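Cytoplasmic export protein 1 (Saccharomyces cerevisiae, PDB 3VWA) acts in nuclear tRNA export, binding tRNA and possibly passing aminoacylated tRNAs from export receptors at the nuclear pore complex to the translation machinery. Local coordinates at residues K155-A164 / C180-S188; K63-C71 / T119-V127. One frame throughout, in Å; residues are numbered along the deposited sequence.

Contact 1: residues K155-A164 / C180-S188; sequences KEGLSAFEFA and CEDPNTIDS
In the C-lobe of the kinase-like domain, Pro183, in the loop leading into helix 186-198, packs against Phe163 in the first turn of helix 160-174. Pro183 is the most covered residue here (85 Å²). Its CG lies 3.7 Å from Phe163 CD2, while Pro183 CB stands 4.2 Å above the plane of the Phe163 ring, displaced toward the rim. Phe163 reaches this position with CG anti to the backbone N (chi1 174°), which also brings its CZ to 4.1 Å from Ile186 CG2. Leu158 CD1 meets Pro183 CB obliquely at 4.0 Å, and along the helix Ala164 CB abuts Glu181 CB. Each segment also has a side-chain to backbone hydrogen bond. Ser159 OG caps helix 160-174 by accepting from Glu162 N at 2.8 Å (N-H...O 166°). Asp182 OD2 accepts from Asn184 N at 2.8 Å, 40° out of the carboxylate plane, an Asx turn around Pro183. Asp187 accepts from Leu128 N and Gly129 N, at the place of the kinase catalytic loop (no catalytic role is implied), consistent with the aspartate of helix F. The segments probably correspond to the early and late parts of a kinase activation segment, folded together before that helix.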
ATOM      1  N   LYS A 155     -22.949  28.188  22.510  1.00 49.63           N
ATOM      2  CA  LYS A 155     -23.141  28.327  23.938  1.00 49.65           C
ATOM      3  C   LYS A 155     -23.741  29.696  24.271  1.00 51.51           C
ATOM      4  O   LYS A 155     -24.437  29.843  25.284  1.00 47.65           O
ATOM      5  CB  LYS A 155     -21.836  28.037  24.676  1.00 48.44           C
ATOM      6  CG  LYS A 155     -21.426  26.568  24.563  1.00 44.75           C
ATOM      7  CD  LYS A 155     -19.990  26.343  24.968  1.00 47.32           C
ATOM      8  CE  LYS A 155     -19.902  25.273  26.040  1.00 47.72           C
ATOM      9  NZ  LYS A 155     -19.093  25.807  27.179  1.00 50.52           N
ATOM     10  N   GLU A 156     -23.532  30.675  23.386  1.00 53.82           N
ATOM     11  CA  GLU A 156     -23.982  32.047  23.659  1.00 57.57           C
ATOM     12  C   GLU A 156     -25.494  32.158  23.597  1.00 60.85           C
ATOM     13  O   GLU A 156     -26.120  31.862  22.565  1.00 60.03           O
ATOM     14  CB  GLU A 156     -23.305  33.077  22.742  1.00 61.46           C
ATOM     15  CG  GLU A 156     -23.512  32.833  21.254  1.00 72.37           C
ATOM     16  CD  GLU A 156     -22.441  33.476  20.388  1.00 75.37           C
ATOM     17  OE1 GLU A 156     -21.243  33.155  20.571  1.00 71.39           O
ATOM     18  OE2 GLU A 156     -22.809  34.283  19.507  1.00 68.88           O
ATOM     19  N   GLY A 157     -26.071  32.560  24.728  1.00 60.66           N
ATOM     20  CA  GLY A 157     -27.501  32.743  24.852  1.00 58.13           C
ATOM     21  C   GLY A 157     -28.187  31.407  24.766  1.00 61.19           C
ATOM     22  O   GLY A 157     -29.066  31.201  23.921  1.00 69.14           O
ATOM     23  N   LEU A 158     -27.776  30.487  25.625  1.00 51.28           N
ATOM     24  CA  LEU A 158     -28.242  29.127  25.503  1.00 48.72           C
ATOM     25  C   LEU A 158     -28.844  28.679  26.797  1.00 46.02           C
ATOM     26  O   LEU A 158     -28.220  28.747  27.860  1.00 51.35           O
ATOM     27  CB  LEU A 158     -27.103  28.204  25.039  1.00 49.16           C
ATOM     28  CG  LEU A 158     -27.195  26.728  24.648  1.00 48.57           C
ATOM     29  CD1 LEU A 158     -26.637  25.828  25.741  1.00 56.57           C
ATOM     30  CD2 LEU A 158     -28.561  26.255  24.191  1.00 47.29           C
ATOM     31  N   SER A 159     -30.081  28.220  26.691  1.00 46.11           N
ATOM     32  CA  SER A 159     -30.833  27.798  27.831  1.00 43.58           C
ATOM     33  C   SER A 159     -30.486  26.347  28.123  1.00 43.46           C
ATOM     34  O   SER A 159     -30.770  25.455  27.316  1.00 43.64           O
ATOM     35  CB  SER A 159     -32.324  27.980  27.533  1.00 42.51           C
ATOM     36  OG  SER A 159     -33.047  26.895  28.069  1.00 46.53           O
ATOM     37  N   ALA A 160     -29.838  26.129  29.260  1.00 43.51           N
ATOM     38  CA  ALA A 160     -29.579  24.796  29.780  1.00 48.91           C
ATOM     39  C   ALA A 160     -30.838  23.939  29.740  1.00 53.88           C
ATOM     40  O   ALA A 160     -30.803  22.747  29.370  1.00 48.19           O
ATOM     41  CB  ALA A 160     -29.083  24.897  31.217  1.00 50.00           C
ATOM     42  N   PHE A 161     -31.949  24.551  30.154  1.00 55.85           N
ATOM     43  CA  PHE A 161     -33.215  23.843  30.253  1.00 60.19           C
ATOM     44  C   PHE A 161     -33.625  23.295  28.877  1.00 53.70           C
ATOM     45  O   PHE A 161     -33.912  22.115  28.719  1.00 49.71           O
ATOM     46  CB  PHE A 161     -34.302  24.767  30.826  1.00 64.00           C
ATOM     47  CG  PHE A 161     -35.632  24.086  31.017  1.00 65.42           C
ATOM     48  CD1 PHE A 161     -36.598  24.108  30.002  1.00 68.49           C
ATOM     49  CD2 PHE A 161     -35.918  23.401  32.205  1.00 65.24           C
ATOM     50  CE1 PHE A 161     -37.821  23.464  30.168  1.00 68.25           C
ATOM     51  CE2 PHE A 161     -37.148  22.764  32.378  1.00 66.18           C
ATOM     52  CZ  PHE A 161     -38.094  22.794  31.360  1.00 64.98           C
ATOM     53  N   GLU A 162     -33.614  24.171  27.888  1.00 56.36           N
ATOM     54  CA  GLU A 162     -33.984  23.844  26.509  1.00 59.15           C
ATOM     55  C   GLU A 162     -33.106  22.682  25.948  1.00 58.04           C
ATOM     56  O   GLU A 162     -33.616  21.686  25.398  1.00 44.55           O
ATOM     57  CB  GLU A 162     -33.858  25.141  25.689  1.00 64.30           C
ATOM     58  CG  GLU A 162     -34.506  25.149  24.322  1.00 65.81           C
ATOM     59  CD  GLU A 162     -33.694  24.337  23.351  1.00 69.86           C
ATOM     60  OE1 GLU A 162     -32.486  24.627  23.184  1.00 68.20           O
ATOM     61  OE2 GLU A 162     -34.259  23.386  22.790  1.00 68.26           O
ATOM     62  N   PHE A 163     -31.793  22.803  26.149  1.00 50.05           N
ATOM     63  CA  PHE A 163     -30.838  21.825  25.649  1.00 43.98           C
ATOM     64  C   PHE A 163     -31.035  20.433  26.298  1.00 39.38           C
ATOM     65  O   PHE A 163     -30.973  19.417  25.637  1.00 34.02           O
ATOM     66  CB  PHE A 163     -29.405  22.339  25.882  1.00 47.26           C
ATOM     67  CG  PHE A 163     -28.345  21.328  25.519  1.00 44.28           C
ATOM     68  CD1 PHE A 163     -27.719  21.361  24.266  1.00 46.21           C
ATOM     69  CD2 PHE A 163     -28.020  20.309  26.397  1.00 40.68           C
ATOM     70  CE1 PHE A 163     -26.775  20.394  23.911  1.00 39.77           C
ATOM     71  CE2 PHE A 163     -27.088  19.347  26.043  1.00 39.60           C
ATOM     72  CZ  PHE A 163     -26.462  19.399  24.805  1.00 35.36           C
ATOM     73  N   ALA A 164     -31.252  20.422  27.603  1.00 37.88           N
ATOM     74  CA  ALA A 164     -31.511  19.207  28.335  1.00 40.34           C
ATOM     75  C   ALA A 164     -32.668  18.357  27.765  1.00 41.58           C
ATOM     76  O   ALA A 164     -32.578  17.129  27.792  1.00 51.31           O
ATOM     77  CB  ALA A 164     -31.735  19.539  29.806  1.00 41.88           C
ATOM     78  N   CYS A 180     -25.133  13.530  31.028  1.00 55.27           N
ATOM     79  CA  CYS A 180     -25.571  14.549  31.974  1.00 57.24           C
ATOM     80  C   CYS A 180     -26.466  15.530  31.248  1.00 58.28           C
ATOM     81  O   CYS A 180     -26.649  15.437  30.034  1.00 66.12           O
ATOM     82  CB  CYS A 180     -24.386  15.293  32.616  1.00 55.71           C
ATOM     83  SG  CYS A 180     -23.514  16.407  31.473  1.00 62.70           S
ATOM     84  N   GLU A 181     -27.006  16.484  31.991  1.00 56.32           N
ATOM     85  CA  GLU A 181     -27.899  17.480  31.408  1.00 54.36           C
ATOM     86  C   GLU A 181     -27.188  18.816  31.293  1.00 50.14           C
ATOM     87  O   GLU A 181     -27.703  19.774  30.734  1.00 55.04           O
ATOM     88  CB  GLU A 181     -29.162  17.580  32.256  1.00 49.96           C
ATOM     89  CG  GLU A 181     -30.004  16.298  32.190  1.00 49.11           C
ATOM     90  CD  GLU A 181     -31.198  16.349  33.143  1.00 53.27           C
ATOM     91  OE1 GLU A 181     -30.987  16.671  34.354  1.00 49.27           O
ATOM     92  OE2 GLU A 181     -32.347  16.103  32.661  1.00 44.94           O
ATOM     93  N   ASP A 182     -25.991  18.875  31.838  1.00 45.93           N
ATOM     94  CA  ASP A 182     -25.271  20.108  31.821  1.00 47.02           C
ATOM     95  C   ASP A 182     -24.565  20.233  30.468  1.00 45.39           C
ATOM     96  O   ASP A 182     -23.728  19.386  30.118  1.00 39.67           O
ATOM     97  CB  ASP A 182     -24.287  20.183  32.997  1.00 44.69           C
ATOM     98  CG  ASP A 182     -23.786  21.593  33.235  1.00 50.00           C
ATOM     99  OD1 ASP A 182     -23.450  21.902  34.411  1.00 50.16           O
ATOM    100  OD2 ASP A 182     -23.770  22.395  32.260  1.00 43.76           O
ATOM    101  N   PRO A 183     -24.942  21.259  29.692  1.00 44.95           N
ATOM    102  CA  PRO A 183     -24.293  21.632  28.437  1.00 49.51           C
ATOM    103  C   PRO A 183     -22.821  21.999  28.586  1.00 54.14           C
ATOM    104  O   PRO A 183     -22.090  21.999  27.596  1.00 63.63           O
ATOM    105  CB  PRO A 183     -25.062  22.887  28.005  1.00 52.00           C
ATOM    106  CG  PRO A 183     -26.393  22.746  28.633  1.00 48.55           C
ATOM    107  CD  PRO A 183     -26.136  22.082  29.954  1.00 47.73           C
ATOM    108  N   ASN A 184     -22.383  22.317  29.805  1.00 52.90           N
ATOM    109  CA  ASN A 184     -21.035  22.825  29.997  1.00 50.92           C
ATOM    110  C   ASN A 184     -20.064  21.739  30.332  1.00 48.59           C
ATOM    111  O   ASN A 184     -18.848  21.945  30.347  1.00 49.77           O
ATOM    112  CB  ASN A 184     -21.041  23.857  31.114  1.00 57.90           C
ATOM    113  CG  ASN A 184     -21.892  25.053  30.766  1.00 53.81           C
ATOM    114  OD1 ASN A 184     -21.611  25.761  29.801  1.00 53.92           O
ATOM    115  ND2 ASN A 184     -22.944  25.269  31.534  1.00 54.54           N
ATOM    116  N   THR A 185     -20.628  20.577  30.623  1.00 48.26           N
ATOM    117  CA  THR A 185     -19.880  19.435  31.049  1.00 44.75           C
ATOM    118  C   THR A 185     -20.234  18.194  30.212  1.00 46.08           C
ATOM    119  O   THR A 185     -19.579  17.133  30.348  1.00 43.85           O
ATOM    120  CB  THR A 185     -20.203  19.124  32.521  1.00 44.80           C
ATOM    121  OG1 THR A 185     -21.621  18.999  32.665  1.00 46.85           O
ATOM    122  CG2 THR A 185     -19.641  20.196  33.467  1.00 41.09           C
ATOM    123  N   ILE A 186     -21.276  18.287  29.385  1.00 40.11           N
ATOM    124  CA  ILE A 186     -21.630  17.125  28.570  1.00 39.88           C
ATOM    125  C   ILE A 186     -20.494  16.702  27.596  1.00 37.79           C
ATOM    126  O   ILE A 186     -20.220  15.514  27.448  1.00 39.39           O
ATOM    127  CB  ILE A 186     -23.011  17.239  27.870  1.00 37.33           C
ATOM    128  CG1 ILE A 186     -23.497  15.852  27.441  1.00 39.08           C
ATOM    129  CG2 ILE A 186     -22.996  18.227  26.695  1.00 33.74           C
ATOM    130  CD1 ILE A 186     -24.890  15.842  26.832  1.00 40.71           C
ATOM    131  N   ASP A 187     -19.812  17.655  26.980  1.00 36.28           N
ATOM    132  CA  ASP A 187     -18.742  17.274  26.041  1.00 39.14           C
ATOM    133  C   ASP A 187     -17.507  16.636  26.707  1.00 41.06           C
ATOM    134  O   ASP A 187     -17.028  15.602  26.236  1.00 38.71           O
ATOM    135  CB  ASP A 187     -18.376  18.433  25.136  1.00 33.90           C
ATOM    136  CG  ASP A 187     -19.495  18.778  24.158  1.00 35.95           C
ATOM    137  OD1 ASP A 187     -20.311  17.873  23.806  1.00 38.27           O
ATOM    138  OD2 ASP A 187     -19.553  19.962  23.738  1.00 33.57           O
ATOM    139  N   SER A 188     -17.002  17.247  27.795  1.00 42.49           N
ATOM    140  CA  SER A 188     -15.953  16.648  28.625  1.00 38.69           C
ATOM    141  C   SER A 188     -16.282  15.233  29.056  1.00 40.99           C
ATOM    142  O   SER A 188     -15.402  14.358  29.057  1.00 40.05           O
ATOM    143  CB  SER A 188     -15.739  17.472  29.889  1.00 36.56           C
ATOM    144  OG  SER A 188     -14.863  18.518  29.617  1.00 33.13           O
TER

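Contact 2: residues K63-C71 / T119-V127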
ATOM      1  N   LYS A  63     -24.427  22.660   7.193  1.00 36.95           N
ATOM      2  CA  LYS A  63     -24.380  23.753   6.231  1.00 43.04           C
ATOM      3  C   LYS A  63     -23.534  24.901   6.743  1.00 42.39           C
ATOM      4  O   LYS A  63     -22.739  25.446   6.001  1.00 45.35           O
ATOM      5  CB  LYS A  63     -25.792  24.259   5.861  1.00 45.00           C
ATOM      6  CG  LYS A  63     -26.376  23.701   4.562  1.00 51.38           C
ATOM      7  CD  LYS A  63     -27.562  24.549   4.067  1.00 55.36           C
ATOM      8  CE  LYS A  63     -27.090  25.722   3.199  1.00 58.13           C
ATOM      9  NZ  LYS A  63     -28.142  26.771   2.978  1.00 57.38           N
ATOM     10  N   ILE A  64     -23.678  25.250   8.012  1.00 44.41           N
ATOM     11  CA  ILE A  64     -23.055  26.484   8.504  1.00 46.15           C
ATOM     12  C   ILE A  64     -21.720  26.333   9.222  1.00 43.88           C
ATOM     13  O   ILE A  64     -20.973  27.313   9.345  1.00 44.38           O
ATOM     14  CB  ILE A  64     -24.003  27.269   9.442  1.00 45.11           C
ATOM     15  CG1 ILE A  64     -24.487  26.361  10.583  1.00 43.95           C
ATOM     16  CG2 ILE A  64     -25.164  27.869   8.647  1.00 42.53           C
ATOM     17  CD1 ILE A  64     -24.983  27.134  11.780  1.00 49.95           C
ATOM     18  N   LEU A  65     -21.429  25.153   9.767  1.00 40.63           N
ATOM     19  CA  LEU A  65     -20.197  25.039  10.563  1.00 43.87           C
ATOM     20  C   LEU A  65     -18.981  24.678   9.701  1.00 40.68           C
ATOM     21  O   LEU A  65     -19.019  23.706   8.950  1.00 37.51           O
ATOM     22  CB  LEU A  65     -20.352  24.042  11.709  1.00 48.93           C
ATOM     23  CG  LEU A  65     -21.423  24.223  12.770  1.00 50.54           C
ATOM     24  CD1 LEU A  65     -21.265  23.103  13.794  1.00 57.04           C
ATOM     25  CD2 LEU A  65     -21.340  25.578  13.431  1.00 49.78           C
ATOM     26  N   LYS A  66     -17.936  25.491   9.784  1.00 39.43           N
ATOM     27  CA  LYS A  66     -16.715  25.306   9.001  1.00 45.01           C
ATOM     28  C   LYS A  66     -15.618  24.988   9.989  1.00 47.92           C
ATOM     29  O   LYS A  66     -14.832  25.867  10.389  1.00 47.16           O
ATOM     30  CB  LYS A  66     -16.331  26.587   8.233  1.00 55.13           C
ATOM     31  CG  LYS A  66     -16.772  26.612   6.775  1.00 54.30           C
ATOM     32  CD  LYS A  66     -18.195  27.121   6.652  1.00 54.26           C
ATOM     33  CE  LYS A  66     -18.677  27.040   5.213  1.00 53.10           C
ATOM     34  NZ  LYS A  66     -20.103  26.623   5.196  1.00 51.44           N
ATOM     35  N   ILE A  67     -15.581  23.735  10.409  1.00 42.03           N
ATOM     36  CA  ILE A  67     -14.706  23.376  11.508  1.00 40.88           C
ATOM     37  C   ILE A  67     -13.788  22.297  10.960  1.00 37.47           C
ATOM     38  O   ILE A  67     -14.238  21.235  10.529  1.00 37.17           O
ATOM     39  CB  ILE A  67     -15.506  22.927  12.754  1.00 45.05           C
ATOM     40  CG1 ILE A  67     -16.640  23.906  13.054  1.00 43.38           C
ATOM     41  CG2 ILE A  67     -14.599  22.700  13.969  1.00 42.19           C
ATOM     42  CD1 ILE A  67     -16.287  25.008  14.024  1.00 45.72           C
ATOM     43  N   PRO A  68     -12.496  22.613  10.879  1.00 36.32           N
ATOM     44  CA  PRO A  68     -11.549  21.595  10.516  1.00 33.08           C
ATOM     45  C   PRO A  68     -11.679  20.478  11.571  1.00 32.27           C
ATOM     46  O   PRO A  68     -11.658  20.748  12.791  1.00 34.50           O
ATOM     47  CB  PRO A  68     -10.196  22.308  10.684  1.00 35.49           C
ATOM     48  CG  PRO A  68     -10.506  23.778  10.609  1.00 34.29           C
ATOM     49  CD  PRO A  68     -11.880  23.940  11.119  1.00 33.17           C
ATOM     50  N   GLY A  69     -11.800  19.249  11.116  1.00 30.35           N
ATOM     51  CA  GLY A  69     -11.996  18.145  12.019  1.00 32.12           C
ATOM     52  C   GLY A  69     -13.372  17.524  11.947  1.00 31.82           C
ATOM     53  O   GLY A  69     -13.514  16.363  12.280  1.00 30.22           O
ATOM     54  N   LEU A  70     -14.402  18.286  11.558  1.00 30.46           N
ATOM     55  CA  LEU A  70     -15.674  17.638  11.167  1.00 32.11           C
ATOM     56  C   LEU A  70     -15.601  17.009   9.772  1.00 30.37           C
ATOM     57  O   LEU A  70     -14.778  17.400   8.949  1.00 30.25           O
ATOM     58  CB  LEU A  70     -16.844  18.629  11.179  1.00 32.58           C
ATOM     59  CG  LEU A  70     -17.100  19.429  12.443  1.00 35.09           C
ATOM     60  CD1 LEU A  70     -18.352  20.259  12.167  1.00 31.50           C
ATOM     61  CD2 LEU A  70     -17.235  18.526  13.679  1.00 34.31           C
ATOM     62  N   CYS A  71     -16.456  16.033   9.501  1.00 30.26           N
ATOM     63  CA  CYS A  71     -16.609  15.577   8.119  1.00 31.08           C
ATOM     64  C   CYS A  71     -16.880  16.803   7.199  1.00 29.82           C
ATOM     65  O   CYS A  71     -17.756  17.611   7.462  1.00 35.20           O
ATOM     66  CB  CYS A  71     -17.732  14.531   8.002  1.00 30.42           C
ATOM     67  SG  CYS A  71     -17.541  12.997   8.962  1.00 35.02           S
ATOM     68  N   THR A 119     -10.039  19.305  16.938  1.00 25.45           N
ATOM     69  CA  THR A 119     -11.372  19.601  16.462  1.00 30.50           C
ATOM     70  C   THR A 119     -12.303  20.127  17.560  1.00 33.77           C
ATOM     71  O   THR A 119     -12.998  21.119  17.346  1.00 31.87           O
ATOM     72  CB  THR A 119     -11.986  18.387  15.847  1.00 31.10           C
ATOM     73  OG1 THR A 119     -11.071  17.918  14.855  1.00 32.83           O
ATOM     74  CG2 THR A 119     -13.372  18.757  15.245  1.00 29.98           C
ATOM     75  N   LEU A 120     -12.278  19.476  18.717  1.00 31.59           N
ATOM     76  CA  LEU A 120     -13.032  19.935  19.894  1.00 36.25           C
ATOM     77  C   LEU A 120     -12.527  21.289  20.422  1.00 37.03           C
ATOM     78  O   LEU A 120     -13.264  22.022  21.104  1.00 40.71           O
ATOM     79  CB  LEU A 120     -12.985  18.850  20.998  1.00 32.83           C
ATOM     80  CG  LEU A 120     -13.676  17.530  20.590  1.00 33.70           C
ATOM     81  CD1 LEU A 120     -13.286  16.335  21.461  1.00 37.61           C
ATOM     82  CD2 LEU A 120     -15.199  17.657  20.507  1.00 33.40           C
ATOM     83  N   GLY A 121     -11.291  21.637  20.083  1.00 34.62           N
ATOM     84  CA  GLY A 121     -10.779  22.999  20.340  1.00 35.93           C
ATOM     85  C   GLY A 121     -11.422  24.066  19.439  1.00 36.04           C
ATOM     86  O   GLY A 121     -11.703  25.176  19.886  1.00 35.85           O
ATOM     87  N   PHE A 122     -11.660  23.731  18.174  1.00 36.98           N
ATOM     88  CA  PHE A 122     -12.358  24.643  17.257  1.00 38.72           C
ATOM     89  C   PHE A 122     -13.835  24.749  17.641  1.00 39.78           C
ATOM     90  O   PHE A 122     -14.486  25.760  17.393  1.00 39.41           O
ATOM     91  CB  PHE A 122     -12.204  24.189  15.821  1.00 36.57           C
ATOM     92  CG  PHE A 122     -10.793  24.303  15.296  1.00 43.43           C
ATOM     93  CD1 PHE A 122     -10.084  25.503  15.395  1.00 48.24           C
ATOM     94  CD2 PHE A 122     -10.181  23.230  14.678  1.00 44.17           C
ATOM     95  CE1 PHE A 122      -8.778  25.614  14.903  1.00 46.66           C
ATOM     96  CE2 PHE A 122      -8.893  23.333  14.184  1.00 44.34           C
ATOM     97  CZ  PHE A 122      -8.181  24.529  14.297  1.00 44.95           C
ATOM     98  N   LEU A 123     -14.342  23.717  18.303  1.00 37.05           N
ATOM     99  CA  LEU A 123     -15.742  23.670  18.659  1.00 37.06           C
ATOM    100  C   LEU A 123     -16.071  24.289  19.998  1.00 42.06           C
ATOM    101  O   LEU A 123     -17.228  24.227  20.436  1.00 49.89           O
ATOM    102  CB  LEU A 123     -16.191  22.213  18.680  1.00 36.09           C
ATOM    103  CG  LEU A 123     -16.592  21.549  17.369  1.00 35.46           C
ATOM    104  CD1 LEU A 123     -16.987  20.109  17.679  1.00 36.13           C
ATOM    105  CD2 LEU A 123     -17.771  22.274  16.729  1.00 32.51           C
ATOM    106  N   LYS A 124     -15.085  24.874  20.668  1.00 41.89           N
ATOM    107  CA  LYS A 124     -15.229  25.180  22.108  1.00 45.72           C
ATOM    108  C   LYS A 124     -16.367  26.141  22.484  1.00 49.43           C
ATOM    109  O   LYS A 124     -16.910  26.039  23.588  1.00 53.24           O
ATOM    110  CB  LYS A 124     -13.902  25.654  22.720  1.00 43.98           C
ATOM    111  CG  LYS A 124     -13.442  27.008  22.246  1.00 42.13           C
ATOM    112  CD  LYS A 124     -12.191  27.387  23.026  1.00 45.87           C
ATOM    113  CE  LYS A 124     -11.311  28.354  22.249  1.00 38.32           C
ATOM    114  NZ  LYS A 124     -10.031  28.514  23.009  1.00 42.37           N
ATOM    115  N   ASN A 125     -16.701  27.058  21.571  1.00 51.07           N
ATOM    116  CA  ASN A 125     -17.877  27.936  21.668  1.00 53.83           C
ATOM    117  C   ASN A 125     -19.201  27.197  21.469  1.00 56.73           C
ATOM    118  O   ASN A 125     -20.274  27.775  21.726  1.00 62.16           O
ATOM    119  CB  ASN A 125     -17.814  29.052  20.601  1.00 52.02           C
ATOM    120  CG  ASN A 125     -16.628  29.988  20.786  1.00 51.08           C
ATOM    121  OD1 ASN A 125     -16.137  30.176  21.891  1.00 47.46           O
ATOM    122  ND2 ASN A 125     -16.155  30.559  19.692  1.00 50.39           N
ATOM    123  N   PHE A 126     -19.146  25.954  20.985  1.00 46.64           N
ATOM    124  CA  PHE A 126     -20.377  25.189  20.729  1.00 45.17           C
ATOM    125  C   PHE A 126     -20.497  24.064  21.745  1.00 43.52           C
ATOM    126  O   PHE A 126     -19.527  23.744  22.433  1.00 42.90           O
ATOM    127  CB  PHE A 126     -20.403  24.605  19.309  1.00 41.27           C
ATOM    128  CG  PHE A 126     -20.459  25.641  18.202  1.00 43.42           C
ATOM    129  CD1 PHE A 126     -21.668  26.185  17.797  1.00 45.25           C
ATOM    130  CD2 PHE A 126     -19.310  26.038  17.529  1.00 50.86           C
ATOM    131  CE1 PHE A 126     -21.738  27.108  16.766  1.00 48.88           C
ATOM    132  CE2 PHE A 126     -19.372  26.969  16.485  1.00 52.85           C
ATOM    133  CZ  PHE A 126     -20.592  27.502  16.104  1.00 50.53           C
ATOM    134  N   VAL A 127     -21.708  23.519  21.891  1.00 44.30           N
ATOM    135  CA  VAL A 127     -21.904  22.237  22.571  1.00 43.79           C
ATOM    136  C   VAL A 127     -22.110  21.223  21.473  1.00 41.51           C
ATOM    137  O   VAL A 127     -22.783  21.520  20.465  1.00 42.13           O
ATOM    138  CB  VAL A 127     -23.171  22.187  23.448  1.00 43.68           C
ATOM    139  CG1 VAL A 127     -23.140  20.952  24.370  1.00 36.41           C
ATOM    140  CG2 VAL A 127     -23.307  23.448  24.266  1.00 49.56           C
TER
HETATM  141  O   HOH W   1     -11.838  15.315  14.368  1.00 29.24           O
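This is a largely apolar docking of the loop after helix 52-64, at the place of the kinase alphaC-beta4 loop, onto the C-terminal end of helix 106-122, and Ile67 is its centre. A chi1 of -47° sets CG2 of Ile67 anti to the backbone N, 3.4 Å from Phe122 CB and 4.1 Å from Leu123 CG. The CG1 branch carries Ile67 CD1 to 3.9 Å from Phe122 O. Cutting Ile67 back to an alanine removes CG2 and the CD1 branch and would probably leave a gap beside Phe122 CB and Leu123. Pro68 CG lies over one face of the Phe122 ring, 3.9 Å from Phe122 CE2. At the other end, Leu65 CD2 touches the Phe126 ring, 3.4 Å from CZ. The loop itself is a type II turn from Ile67 to Leu70, whose third residue, Gly69 (phi 111°), passes Thr119 so closely that a CB would fall 1.7 Å from Thr119 OG1. A water links the carbonyl of Gly69 to the side chain of Thr119: it donates to Gly69 O at 2.9 Å and also hydrogen-bonds Thr119 OG1, whose hydroxyl has Gln115 O, one helical turn back, as a further partner. Gly69 further shares backbone bonding with Leu146 of strand 144-146. Such a join, in which the segment after helix C rests on helix E, is typical of the protein-kinase fold, where it ties the N-lobe to the C-lobe.

How the contacts relate
Both contacts lie in the kinase-like domain, well away from the HEAT repeats, with centres 16 Å apart and about 44 Å (contact 1) and 32 Å (contact 2) from the centre of the chain. They come in series: contact 2 closes before contact 1 opens. What joins them is the small antiparallel sheet of strands 126-127 and 153-154, at whose end Lys155 N lies 2.8 Å from Asn125 O, a probable hydrogen bond. Val127 then fills the seam, its CG1 3.6 Å from Pro183 O and its CA 3.5 Å from Asp187 OD2. Residues 119-127 thus serve both contacts, making the packing of the loop after helix 52-64 continuous with the C-lobe packing around helix 186-198.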